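Local atomic coordinates of malic enzyme (PDB entry 3NV9), a protein that probably catalyses the oxidative decarboxylation of malate to pyruvate with NAD or NADP as electron acceptor, as other malic enzymes do. Residues A418-M423 against L436-V441; S387-E392 against F414-A419; R374-T379 against V430-D435; K125-I130 against G362-L367; R89-G94 against G129-P134. All blocks are in the same frame, centred on the assembly; numbering follows the deposited sequence.

Helix 413-428 ties most of the set together. Contacts 1 and 2 share Ala418 and Ala419 on it, with centres 10 Å apart, and Asp420 OD1 lies 3.2 Å from Ala389 CB of contact 2. Contact 3, its centre about 11 Å from that of contact 1, joins the loops before helices 380-396 and 438-461. Contact 4 lies about 11 Å from contact 2, centre to centre, and Glu417 OE1 comes within 3.3 Å of Gly365 CA. Contacts 4 and 5 share Gly129 and Ile130, are linked by the salt bridge from Lys125 NZ to Asp131 OD1 (2.8 Å), and both touch the second subunit. The bound sodium ion is about 12 Å from the Leu390 side chain.

Contact 1 (A418-M423 against L436-V441); sequences AADVAM and LTWQQV
Leu436 meets helix 413-428 chiefly through its carbonyl oxygen: the terminal methyl of Met423, CE, rests 3.4 Å from Leu436 O and also reaches the carbonyl of Thr437. Thr437 CB is directed away from that helix, and OG1 is engaged in the cap at the start of helix 438-461. Thr437 N donates to Gln440 OE1 at 2.7 Å, while Gln440 N gives a weak bond back to Thr437 OG1, the reciprocal pairing of a capping box. The capped first turn is thereby laid against the preceding helix of the chain, and Trp438 covers much of the boundary. With CG anti to the backbone N (chi1 -176°), its indole extends over Ala419, whose CB sits 3.4 Å from the centroid of the five-membered ring and 17° off the normal, a CH-pi contact. At the edge of the same ring Trp438 NE1 donates to Asp420 OD2 over 2.7 Å with an N-H...O angle of 154°, the oxygen lying close to the ring plane. Met423 crosses the indole at about a right angle, its CG 3.9 Å from Trp438 CD1, and Tyr442 meets the indole from the same helix. One turn beyond the cap, Val441 enters as a knob into the hole formed by Ala418, Ala419, Ala422 and Met423. Its CG1 lies 3.6 Å from Ala422 CB, and its CG2 is 4.1 Å from Met423 CE.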
# COMPACT_ATOMS: atom_id res chain seq x y z
N ALA A 418 14.69 17.57 -5.24
CA ALA A 418 13.37 17.55 -5.80
C ALA A 418 13.18 18.74 -6.74
O ALA A 418 12.61 18.60 -7.83
CB ALA A 418 12.32 17.59 -4.67
N ALA A 419 13.66 19.92 -6.31
CA ALA A 419 13.49 21.14 -7.10
C ALA A 419 14.37 21.11 -8.33
O ALA A 419 13.91 21.46 -9.41
CB ALA A 419 13.77 22.40 -6.22
N ASP A 420 15.62 20.67 -8.21
CA ASP A 420 16.46 20.56 -9.43
C ASP A 420 15.91 19.54 -10.48
O ASP A 420 15.87 19.84 -11.71
CB ASP A 420 17.90 20.21 -9.10
CG ASP A 420 18.68 21.34 -8.39
OD1 ASP A 420 19.87 21.09 -8.08
OD2 ASP A 420 18.16 22.46 -8.15
N VAL A 421 15.52 18.34 -10.00
CA VAL A 421 14.92 17.32 -10.85
C VAL A 421 13.63 17.85 -11.53
O VAL A 421 13.35 17.54 -12.68
CB VAL A 421 14.54 16.07 -10.04
CG1 VAL A 421 13.54 15.16 -10.81
CG2 VAL A 421 15.81 15.33 -9.58
N ALA A 422 12.85 18.62 -10.81
CA ALA A 422 11.60 19.19 -11.35
C ALA A 422 11.84 20.17 -12.50
O ALA A 422 11.08 20.20 -13.47
CB ALA A 422 10.80 19.87 -10.23
N MET A 423 12.89 20.98 -12.37
CA MET A 423 13.15 22.04 -13.32
C MET A 423 13.64 21.36 -14.59
O MET A 423 13.21 21.71 -15.70
CB MET A 423 14.22 23.00 -12.76
CG MET A 423 13.74 23.90 -11.63
SD MET A 423 12.27 24.89 -12.00
CE MET A 423 10.86 23.93 -11.38
N LEU A 436 5.69 26.14 -12.45
CA LEU A 436 6.18 26.38 -11.09
C LEU A 436 7.66 26.73 -11.12
O LEU A 436 8.39 26.26 -11.97
CB LEU A 436 5.93 25.20 -10.17
CG LEU A 436 4.49 24.76 -10.11
CD1 LEU A 436 4.49 23.48 -9.33
CD2 LEU A 436 3.62 25.82 -9.43
N THR A 437 8.11 27.55 -10.20
CA THR A 437 9.48 27.92 -10.20
C THR A 437 10.26 26.93 -9.31
O THR A 437 9.66 26.07 -8.65
CB THR A 437 9.62 29.31 -9.61
OG1 THR A 437 8.91 29.32 -8.36
CG2 THR A 437 9.05 30.39 -10.57
N TRP A 438 11.57 27.10 -9.26
CA TRP A 438 12.40 26.26 -8.40
C TRP A 438 11.93 26.42 -6.94
O TRP A 438 11.74 25.41 -6.20
CB TRP A 438 13.88 26.63 -8.59
CG TRP A 438 14.81 25.79 -7.84
CD1 TRP A 438 15.50 24.71 -8.29
CD2 TRP A 438 15.17 25.93 -6.45
NE1 TRP A 438 16.27 24.18 -7.29
CE2 TRP A 438 16.08 24.91 -6.15
CE3 TRP A 438 14.83 26.85 -5.44
CZ2 TRP A 438 16.65 24.75 -4.90
CZ3 TRP A 438 15.38 26.68 -4.17
CH2 TRP A 438 16.28 25.64 -3.92
N GLN A 439 11.69 27.67 -6.52
CA GLN A 439 11.35 27.91 -5.12
C GLN A 439 10.00 27.28 -4.76
O GLN A 439 9.84 26.75 -3.67
CB GLN A 439 11.35 29.41 -4.78
CG GLN A 439 11.16 29.70 -3.30
CD GLN A 439 12.32 29.18 -2.43
OE1 GLN A 439 13.52 29.57 -2.60
NE2 GLN A 439 11.98 28.26 -1.51
N GLN A 440 9.03 27.37 -5.66
CA GLN A 440 7.70 26.83 -5.37
C GLN A 440 7.79 25.31 -5.20
O GLN A 440 7.07 24.76 -4.37
CB GLN A 440 6.68 27.13 -6.48
CG GLN A 440 6.29 28.63 -6.58
CD GLN A 440 5.54 28.92 -7.87
OE1 GLN A 440 5.93 28.42 -8.92
NE2 GLN A 440 4.45 29.71 -7.80
N VAL A 441 8.66 24.66 -5.96
CA VAL A 441 8.79 23.21 -5.92
C VAL A 441 9.53 22.80 -4.68
O VAL A 441 9.10 21.90 -3.98
CB VAL A 441 9.44 22.62 -7.21
CG1 VAL A 441 9.84 21.13 -7.03
CG2 VAL A 441 8.45 22.72 -8.31

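Contact 2 (S387-E392 against F414-A419); sequences SRALAE and FPKEAA
Lys416 reaches Ala389 with CG anti to the backbone N (chi1 168°) and a chain that stays straight as far as CE, then bends at the last torsion to turn NZ aside. Glu417, the next residue, has CG anti to its carbonyl carbon (chi1 -69°) and an extended chain beyond it, which brings the carboxylate to Leu390. The two neighbours thus address different parts of helix 380-396. The methylenes of Lys416 pass over Ala389: its CG lies 4.1 Å from Ala389 CB, and its CE comes to 3.1 Å from Ala389 O. At the end of the chain, Lys416 NZ and Glu392 OE1 are 4.2 Å apart, beyond a salt bridge, and a single water spans them. That water accepts from Lys416 NZ at 2.8 Å and donates to Glu392 OE1 at 2.8 Å, so the opposite charges are joined through solvent. Glu417 and Leu390 lie side by side and point the same way, with Glu417 OE2 3.5 Å from Leu390 CB. Between these two lines of contact the small Ala389 CB faces the backbone of helix 413-428, close to Glu417 CA. Leu390 and Ser387 also pack on helix 193-213, which lies on another side of helix 380-396. The axes of segments 387-392 and 414-419 approach to 8.8 Å, with 150° between their directions, a near-antiparallel helix pair, closely packed over an alanine, within the helical part of the Rossmann-type NAD-binding region of the enzyme.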
# COMPACT_ATOMS: atom_id res chain seq x y z
N SER A 387 22.10 14.21 -9.29
CA SER A 387 23.51 13.99 -8.98
C SER A 387 24.22 15.29 -8.68
O SER A 387 25.01 15.35 -7.75
CB SER A 387 24.30 13.35 -10.12
OG SER A 387 23.67 12.25 -10.67
N ARG A 388 23.98 16.32 -9.47
CA ARG A 388 24.71 17.58 -9.24
C ARG A 388 24.23 18.18 -7.95
O ARG A 388 25.04 18.63 -7.17
CB ARG A 388 24.56 18.59 -10.38
CG ARG A 388 25.12 18.11 -11.74
CD ARG A 388 24.98 19.22 -12.83
NE ARG A 388 25.40 18.72 -14.14
CZ ARG A 388 26.63 18.27 -14.45
NH1 ARG A 388 27.61 18.26 -13.54
NH2 ARG A 388 26.88 17.82 -15.68
N ALA A 389 22.92 18.14 -7.72
CA ALA A 389 22.32 18.64 -6.48
C ALA A 389 22.91 17.94 -5.27
O ALA A 389 23.20 18.58 -4.24
CB ALA A 389 20.80 18.44 -6.51
N LEU A 390 23.08 16.60 -5.37
CA LEU A 390 23.60 15.79 -4.25
C LEU A 390 25.06 16.12 -3.99
O LEU A 390 25.50 16.28 -2.85
CB LEU A 390 23.42 14.26 -4.49
CG LEU A 390 23.99 13.33 -3.43
CD1 LEU A 390 23.51 13.70 -2.05
CD2 LEU A 390 23.61 11.85 -3.71
N ALA A 391 25.83 16.16 -5.07
CA ALA A 391 27.24 16.44 -4.99
C ALA A 391 27.47 17.88 -4.50
O ALA A 391 28.29 18.09 -3.64
CB ALA A 391 27.84 16.26 -6.33
N GLU A 392 26.73 18.86 -5.04
CA GLU A 392 26.91 20.28 -4.60
C GLU A 392 26.46 20.49 -3.14
O GLU A 392 27.12 21.18 -2.40
CB GLU A 392 26.17 21.24 -5.53
CG GLU A 392 26.52 21.10 -6.99
CD GLU A 392 25.57 21.88 -7.93
OE1 GLU A 392 24.55 22.43 -7.44
OE2 GLU A 392 25.85 21.94 -9.14
N PHE A 414 17.15 16.57 0.16
CA PHE A 414 16.10 16.03 -0.70
C PHE A 414 15.14 17.05 -1.32
O PHE A 414 14.77 16.85 -2.44
CB PHE A 414 15.41 14.85 -0.04
CG PHE A 414 16.37 13.85 0.43
CD1 PHE A 414 16.99 13.00 -0.48
CD2 PHE A 414 16.74 13.83 1.76
CE1 PHE A 414 17.99 12.12 -0.04
CE2 PHE A 414 17.69 12.93 2.23
CZ PHE A 414 18.34 12.07 1.32
N PRO A 415 14.79 18.13 -0.62
CA PRO A 415 14.02 19.18 -1.32
C PRO A 415 14.84 19.85 -2.38
O PRO A 415 14.31 20.29 -3.40
CB PRO A 415 13.59 20.16 -0.18
CG PRO A 415 14.56 19.85 0.95
CD PRO A 415 14.90 18.38 0.82
N LYS A 416 16.15 19.90 -2.19
CA LYS A 416 16.99 20.46 -3.23
C LYS A 416 17.02 19.51 -4.47
O LYS A 416 16.83 19.97 -5.63
CB LYS A 416 18.37 20.75 -2.67
CG LYS A 416 19.43 21.06 -3.66
CD LYS A 416 20.76 21.10 -2.92
CE LYS A 416 21.95 21.42 -3.87
NZ LYS A 416 21.92 22.92 -4.18
N GLU A 417 17.25 18.20 -4.25
CA GLU A 417 17.09 17.22 -5.36
C GLU A 417 15.75 17.40 -6.03
O GLU A 417 15.67 17.44 -7.23
CB GLU A 417 17.26 15.74 -4.94
CG GLU A 417 18.67 15.40 -4.56
CD GLU A 417 18.86 13.96 -4.12
OE1 GLU A 417 17.87 13.27 -3.83
OE2 GLU A 417 20.02 13.49 -4.08
N ALA A 418 14.69 17.57 -5.24
CA ALA A 418 13.37 17.55 -5.80
C ALA A 418 13.18 18.74 -6.74
O ALA A 418 12.61 18.60 -7.83
CB ALA A 418 12.32 17.59 -4.67
N ALA A 419 13.66 19.92 -6.31
CA ALA A 419 13.49 21.14 -7.10
C ALA A 419 14.37 21.11 -8.33
O ALA A 419 13.91 21.46 -9.41
CB ALA A 419 13.77 22.40 -6.22
O HOH W 1 24.39 23.92 -5.05

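Contact 3 (R374-T379 against V430-D435); sequences RARKIT and VARVTD. With SO4 (sulfate ion), chain I.
Arg374 crosses Arg432 at about a right angle where two loops meet and sets NH2 over its guanidinium, the planes 34° apart. Arg374 is the C-prime residue of the Schellman motif that ends helix 363-372, and its carbonyl is used by the loop between helices 413-428 and 438-461. The bend of Arg432 at chi3 (-81°) places NE where it donates to Arg374 O at 3.1 Å (N-H...O 159°); Arg432 N adds a weak bond to the same oxygen. Arg376 N donates to Val430 O at 2.9 Å, a second link between the loops. Arg374 NH2 is 3.3 Å from Arg432 CZ, over the centre of the group, while CG of Arg376 covers the opposite face toward the rim. Arg374 NH2 and Arg432 NE, both donors, are not hydrogen-bonded, and two like charges lie close. A sulfate, probably from the crystallisation liquor, would partly offset this: Arg432 NH1 donates to its O4 at 3.0 Å, and Arg376 NH1 to its O3 at 2.9 Å, almost straight. Arg432 NH1 also donates to Asp187 O. Arg376 runs extended from CG to NE and crosses Arg432 at about a right angle, with Arg432 CG over the centre of its guanidinium. Thr379 OG1 is hydrogen-bonded to Asp428 OD2. Farther along, Thr379 and Val430 meet tip to tip, their methyls Thr379 CG2 and Val430 CG1 3.9 Å apart.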
# COMPACT_ATOMS: atom_id res chain seq x y z
N ARG A 374 4.47 16.19 -11.98
CA ARG A 374 3.86 15.15 -12.80
C ARG A 374 4.71 14.80 -14.06
O ARG A 374 4.20 14.77 -15.16
CB ARG A 374 2.41 15.53 -13.17
CG ARG A 374 1.48 15.61 -11.94
CD ARG A 374 0.01 15.55 -12.33
NE ARG A 374 -0.18 14.46 -13.32
CZ ARG A 374 -0.99 14.50 -14.37
NH1 ARG A 374 -1.73 15.58 -14.62
NH2 ARG A 374 -1.02 13.45 -15.18
N ALA A 375 5.99 14.52 -13.88
CA ALA A 375 6.78 14.05 -14.99
C ALA A 375 6.25 12.72 -15.47
O ALA A 375 5.85 11.83 -14.67
CB ALA A 375 8.25 13.93 -14.65
N ARG A 376 6.27 12.60 -16.78
CA ARG A 376 5.79 11.42 -17.49
C ARG A 376 6.79 10.29 -17.39
O ARG A 376 6.40 9.14 -17.29
CB ARG A 376 5.54 11.75 -18.97
CG ARG A 376 4.37 12.72 -19.23
CD ARG A 376 4.36 13.00 -20.76
NE ARG A 376 3.66 14.21 -21.12
CZ ARG A 376 2.34 14.28 -21.32
NH1 ARG A 376 1.57 13.20 -21.17
NH2 ARG A 376 1.78 15.45 -21.68
N LYS A 377 8.07 10.63 -17.37
CA LYS A 377 9.16 9.64 -17.40
C LYS A 377 10.25 10.17 -16.49
O LYS A 377 10.32 11.39 -16.32
CB LYS A 377 9.76 9.58 -18.81
CG LYS A 377 8.91 8.85 -19.85
CD LYS A 377 9.15 9.32 -21.36
CE LYS A 377 10.59 9.79 -21.60
NZ LYS A 377 10.75 10.24 -23.02
N ILE A 378 11.13 9.30 -15.95
CA ILE A 378 12.34 9.79 -15.32
C ILE A 378 13.38 9.76 -16.39
O ILE A 378 13.80 8.69 -16.82
CB ILE A 378 12.86 8.98 -14.05
CG1 ILE A 378 11.84 8.82 -12.90
CG2 ILE A 378 14.06 9.65 -13.48
CD1 ILE A 378 10.87 9.95 -12.64
N THR A 379 13.84 10.95 -16.82
CA THR A 379 14.84 10.97 -17.92
C THR A 379 16.21 10.86 -17.31
O THR A 379 16.35 11.06 -16.11
CB THR A 379 14.78 12.27 -18.73
OG1 THR A 379 15.09 13.34 -17.84
CG2 THR A 379 13.37 12.46 -19.30
N VAL A 430 9.12 16.64 -20.27
CA VAL A 430 8.34 15.55 -19.71
C VAL A 430 7.38 15.96 -18.57
O VAL A 430 6.53 15.15 -18.16
CB VAL A 430 9.23 14.37 -19.35
CG1 VAL A 430 10.04 14.00 -20.58
CG2 VAL A 430 10.16 14.71 -18.14
N ALA A 431 7.48 17.21 -18.10
CA ALA A 431 6.59 17.69 -17.04
C ALA A 431 5.21 18.07 -17.54
O ALA A 431 5.08 18.70 -18.59
CB ALA A 431 7.22 18.84 -16.27
N ARG A 432 4.20 17.68 -16.77
CA ARG A 432 2.80 17.97 -17.05
C ARG A 432 2.29 19.14 -16.21
O ARG A 432 1.15 19.58 -16.32
CB ARG A 432 1.96 16.70 -16.83
CG ARG A 432 2.24 15.62 -17.92
CD ARG A 432 1.32 14.39 -17.76
NE ARG A 432 1.84 13.48 -16.73
CZ ARG A 432 1.60 12.18 -16.64
NH1 ARG A 432 0.84 11.56 -17.55
NH2 ARG A 432 2.14 11.48 -15.64
N VAL A 433 3.17 19.64 -15.35
CA VAL A 433 2.94 20.85 -14.56
C VAL A 433 4.19 21.69 -14.80
O VAL A 433 5.27 21.37 -14.27
CB VAL A 433 2.87 20.55 -13.04
CG1 VAL A 433 2.95 21.88 -12.22
CG2 VAL A 433 1.63 19.74 -12.69
N THR A 434 4.04 22.76 -15.60
CA THR A 434 5.20 23.44 -16.22
C THR A 434 5.49 24.87 -15.75
O THR A 434 6.48 25.48 -16.18
CB THR A 434 5.02 23.57 -17.78
OG1 THR A 434 3.74 24.18 -18.06
CG2 THR A 434 5.17 22.20 -18.47
N ASP A 435 4.62 25.45 -14.96
CA ASP A 435 4.83 26.85 -14.66
C ASP A 435 5.22 27.14 -13.19
O ASP A 435 5.06 28.28 -12.74
CB ASP A 435 3.59 27.64 -15.04
CG ASP A 435 3.27 27.52 -16.53
OD1 ASP A 435 4.20 27.52 -17.34
OD2 ASP A 435 2.07 27.43 -16.88
S SO4 I . -1.40 14.00 -20.28
O1 SO4 I . -0.47 15.13 -20.28
O2 SO4 I . -2.74 14.55 -20.09
O3 SO4 I . -1.32 13.27 -21.55
O4 SO4 I . -1.10 13.05 -19.21
O HOH W 2 3.22 12.20 -13.22
O HOH W 3 4.55 16.60 -20.84

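Contact 4 (K125-I130 against G362-L367); sequences KYLGGI and GFPGIL
Leu127, Gly128 and Ile130 form a buried, apolar contact with Pro364 and Leu367, where the C-terminal part of helix 114-128 and the loop after it meet the first turn of helix 363-372. No hydrogen bond crosses it. The segments fall in the N-terminal and NAD-binding regions of the enzyme, which this contact joins within one chain. Pro364 carries most of it, its ring lying side by side with Leu127: Pro364 CG is 3.7 Å from Leu127 CB. The next edge of the ring rests on the glycine backbone, with Pro364 CB 3.7 Å from Gly128 CA, and the absence of a side chain at Gly128 lets the two main chains come to a CA-CA distance of 4.3 Å. Proline fits the opening turn of an alpha-helix, where its missing N-H costs no intrahelical bond; Gly362 is the N-cap, and its carbonyl accepts from Ile366 N. After Gly128 the chain turns through Gly129, whose positive phi (73°) redirects it toward Ile130. The near-straight chi2 of Ile130 (158°) sends CD1 across to helix 363-372, where it comes within 3.3 Å of Pro364 O. The same methyl packs at 3.8 Å on Leu367 CB, the two side chains crossing at about a right angle. Phe414 of helix 413-428 touches both Leu127 and Pro364, and Met124 packs on both Ile130 and Leu367. From the second subunit, Tyr65 packs on Phe363 and Leu55 on Tyr126.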
# COMPACT_ATOMS: atom_id res chain seq x y z
N LYS A 125 9.30 7.87 2.73
CA LYS A 125 8.51 8.72 3.60
C LYS A 125 9.42 9.66 4.38
O LYS A 125 9.20 10.86 4.35
CB LYS A 125 7.63 7.92 4.55
CG LYS A 125 6.78 8.83 5.43
CD LYS A 125 5.69 9.53 4.66
CE LYS A 125 4.71 10.17 5.62
NZ LYS A 125 3.52 10.63 4.88
N TYR A 126 10.44 9.11 5.03
CA TYR A 126 11.23 9.86 5.97
C TYR A 126 12.26 10.82 5.34
O TYR A 126 12.64 11.81 5.96
CB TYR A 126 11.86 8.89 6.95
CG TYR A 126 12.39 9.54 8.20
CD1 TYR A 126 11.53 10.11 9.12
CD2 TYR A 126 13.75 9.55 8.49
CE1 TYR A 126 12.02 10.69 10.31
CE2 TYR A 126 14.25 10.13 9.67
CZ TYR A 126 13.36 10.70 10.57
OH TYR A 126 13.79 11.32 11.73
N LEU A 127 12.71 10.51 4.13
CA LEU A 127 13.66 11.36 3.42
C LEU A 127 12.92 12.16 2.35
O LEU A 127 13.28 13.31 2.09
CB LEU A 127 14.79 10.55 2.72
CG LEU A 127 15.53 9.56 3.64
CD1 LEU A 127 16.68 8.80 2.91
CD2 LEU A 127 16.02 10.26 4.98
N GLY A 128 11.91 11.54 1.71
CA GLY A 128 11.28 12.21 0.61
C GLY A 128 9.87 12.78 0.77
O GLY A 128 9.37 13.42 -0.16
N GLY A 129 9.18 12.50 1.87
CA GLY A 129 7.84 13.00 1.96
C GLY A 129 6.90 12.24 1.04
O GLY A 129 5.80 12.71 0.78
N ILE A 130 7.31 11.05 0.61
CA ILE A 130 6.52 10.24 -0.29
C ILE A 130 5.75 9.13 0.40
O ILE A 130 6.29 8.47 1.30
CB ILE A 130 7.46 9.69 -1.36
CG1 ILE A 130 8.13 10.88 -2.08
CG2 ILE A 130 6.71 8.89 -2.38
CD1 ILE A 130 9.39 10.51 -2.75
N GLY A 362 19.40 9.34 -3.47
CA GLY A 362 18.96 9.94 -4.74
C GLY A 362 17.49 9.66 -5.03
O GLY A 362 16.75 10.56 -5.40
N PHE A 363 17.01 8.45 -4.77
CA PHE A 363 15.57 8.20 -5.06
C PHE A 363 14.49 9.10 -4.34
O PHE A 363 13.47 9.47 -4.97
CB PHE A 363 15.22 6.70 -5.05
CG PHE A 363 15.17 6.04 -3.68
CD1 PHE A 363 16.06 5.04 -3.35
CD2 PHE A 363 14.17 6.35 -2.76
CE1 PHE A 363 16.02 4.40 -2.13
CE2 PHE A 363 14.08 5.69 -1.54
CZ PHE A 363 15.03 4.73 -1.21
N PRO A 364 14.71 9.48 -3.06
CA PRO A 364 13.65 10.27 -2.41
C PRO A 364 13.44 11.60 -3.13
O PRO A 364 12.29 12.05 -3.32
CB PRO A 364 14.16 10.47 -0.97
CG PRO A 364 15.09 9.31 -0.77
CD PRO A 364 15.74 9.05 -2.11
N GLY A 365 14.56 12.17 -3.56
CA GLY A 365 14.58 13.47 -4.25
C GLY A 365 14.12 13.34 -5.69
O GLY A 365 13.30 14.12 -6.13
N ILE A 366 14.61 12.33 -6.41
CA ILE A 366 14.11 12.09 -7.79
C ILE A 366 12.57 11.89 -7.86
O ILE A 366 11.88 12.60 -8.58
CB ILE A 366 14.90 10.95 -8.48
CG1 ILE A 366 16.35 11.36 -8.63
CG2 ILE A 366 14.35 10.60 -9.87
CD1 ILE A 366 17.36 10.16 -8.91
N LEU A 367 12.04 10.94 -7.10
CA LEU A 367 10.63 10.69 -7.15
C LEU A 367 9.85 11.94 -6.67
O LEU A 367 8.80 12.27 -7.22
CB LEU A 367 10.26 9.46 -6.28
CG LEU A 367 10.77 8.13 -6.89
CD1 LEU A 367 11.01 7.02 -5.88
CD2 LEU A 367 9.80 7.66 -8.02

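Contact 5 (R89-G94 against G129-P134); sequences RGNFVG and GIDAVP
Phe92 and Val133 share one face of a parallel strand pair and cross obliquely, with CZ of the phenyl ring 3.7 Å from CG2 of the valine. Phe92 CG is anti to the backbone N (chi1 -159°), and a chi2 of 28° sets the turn of the ring. Its edge, not its face, then meets the adjoining main chain: Phe92 CD1 lies 3.4 Å from Asp131 O. Asp131 stands on the same face, and its carboxylate turns to partners beyond the pair. Asp131 OD1 takes the salt bridge from Lys125 NZ and a hydrogen bond from Ile49 N of the second subunit. On the other face, with Ala132, stands Val93, which also meets Ile130. Val93 CG2 and Ile130 CG2 press together at 3.5 Å, a close methyl-methyl approach, the two side chains crossing at a slant, while Val93 CB is 4.0 Å from Ala132 CB. Backbone bonds set this register, pairing Phe92 with Asp131, Val93 with Ala132 and Gly94 with Val133. Asp131 N donates to Asn91 O (3.0 Å), Val93 N to Asp131 O (2.8 Å), and Val133 N to Val93 O (3.2 Å). The two short strand segments run parallel, their directions 22° apart. Helix 114-128 links strands 92-97 and 131-136 in a beta-alpha-beta crossover, and its Met124 covers Val93, Ile130 and Ala132, with Leu371 of helix 363-372 also on Val93. Ile49 of the second subunit packs on Phe92 and Val133, and strand 164-167 lies beyond strand 92-97 in the four-stranded parallel sheet.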
# COMPACT_ATOMS: atom_id res chain seq x y z
N ARG A 89 -3.32 8.94 -4.32
CA ARG A 89 -2.59 8.58 -5.56
C ARG A 89 -1.48 9.59 -5.97
O ARG A 89 -0.35 9.21 -6.29
CB ARG A 89 -3.54 8.37 -6.74
CG ARG A 89 -2.81 8.01 -8.04
CD ARG A 89 -3.81 7.80 -9.22
NE ARG A 89 -3.18 7.07 -10.34
CZ ARG A 89 -3.62 7.00 -11.61
NH1 ARG A 89 -4.78 7.56 -11.99
NH2 ARG A 89 -2.90 6.29 -12.49
N GLY A 90 -1.82 10.88 -5.95
CA GLY A 90 -0.85 11.92 -6.34
C GLY A 90 0.44 11.91 -5.58
O GLY A 90 1.45 12.41 -6.09
N ASN A 91 0.47 11.33 -4.37
CA ASN A 91 1.76 11.19 -3.65
C ASN A 91 2.12 9.71 -3.36
O ASN A 91 2.92 9.44 -2.46
CB ASN A 91 1.71 12.09 -2.38
CG ASN A 91 3.10 12.32 -1.70
OD1 ASN A 91 3.21 12.15 -0.48
ND2 ASN A 91 4.11 12.69 -2.47
N PHE A 92 1.58 8.76 -4.16
CA PHE A 92 1.62 7.30 -3.81
C PHE A 92 2.55 6.57 -4.76
O PHE A 92 2.33 6.59 -6.00
CB PHE A 92 0.19 6.67 -3.86
CG PHE A 92 0.01 5.37 -3.06
CD1 PHE A 92 0.80 5.08 -1.91
CD2 PHE A 92 -1.03 4.49 -3.39
CE1 PHE A 92 0.58 3.90 -1.14
CE2 PHE A 92 -1.27 3.30 -2.65
CZ PHE A 92 -0.45 2.99 -1.52
N VAL A 93 3.57 5.92 -4.20
CA VAL A 93 4.57 5.22 -4.97
C VAL A 93 4.50 3.73 -4.67
O VAL A 93 4.39 3.37 -3.49
CB VAL A 93 5.97 5.78 -4.73
CG1 VAL A 93 7.02 4.87 -5.37
CG2 VAL A 93 6.05 7.25 -5.35
N GLY A 94 4.50 2.88 -5.72
CA GLY A 94 4.57 1.43 -5.53
C GLY A 94 5.99 0.91 -5.71
O GLY A 94 6.61 1.21 -6.70
N GLY A 129 9.18 12.50 1.87
CA GLY A 129 7.84 13.00 1.96
C GLY A 129 6.90 12.24 1.04
O GLY A 129 5.80 12.71 0.78
N ILE A 130 7.31 11.05 0.61
CA ILE A 130 6.52 10.24 -0.29
C ILE A 130 5.75 9.13 0.40
O ILE A 130 6.29 8.47 1.30
CB ILE A 130 7.46 9.69 -1.36
CG1 ILE A 130 8.13 10.88 -2.08
CG2 ILE A 130 6.71 8.89 -2.38
CD1 ILE A 130 9.39 10.51 -2.75
N ASP A 131 4.46 8.92 0.06
CA ASP A 131 3.75 7.70 0.61
C ASP A 131 4.03 6.49 -0.28
O ASP A 131 3.83 6.56 -1.46
CB ASP A 131 2.27 7.96 0.79
CG ASP A 131 2.01 9.06 1.82
OD1 ASP A 131 2.40 8.88 2.99
OD2 ASP A 131 1.43 10.10 1.46
N ALA A 132 4.53 5.39 0.25
CA ALA A 132 4.97 4.30 -0.62
C ALA A 132 4.75 2.97 0.11
O ALA A 132 4.80 2.93 1.34
CB ALA A 132 6.37 4.47 -0.98
N VAL A 133 4.43 1.92 -0.63
CA VAL A 133 4.30 0.64 -0.02
C VAL A 133 5.04 -0.45 -0.83
O VAL A 133 5.17 -0.37 -2.03
CB VAL A 133 2.83 0.23 0.25
CG1 VAL A 133 2.25 1.04 1.40
CG2 VAL A 133 2.00 0.26 -0.99
N PRO A 134 5.56 -1.46 -0.13
CA PRO A 134 6.15 -2.57 -0.90
C PRO A 134 5.06 -3.28 -1.76
O PRO A 134 3.90 -3.45 -1.29
CB PRO A 134 6.73 -3.48 0.19
CG PRO A 134 6.05 -3.05 1.50
CD PRO A 134 5.38 -1.75 1.31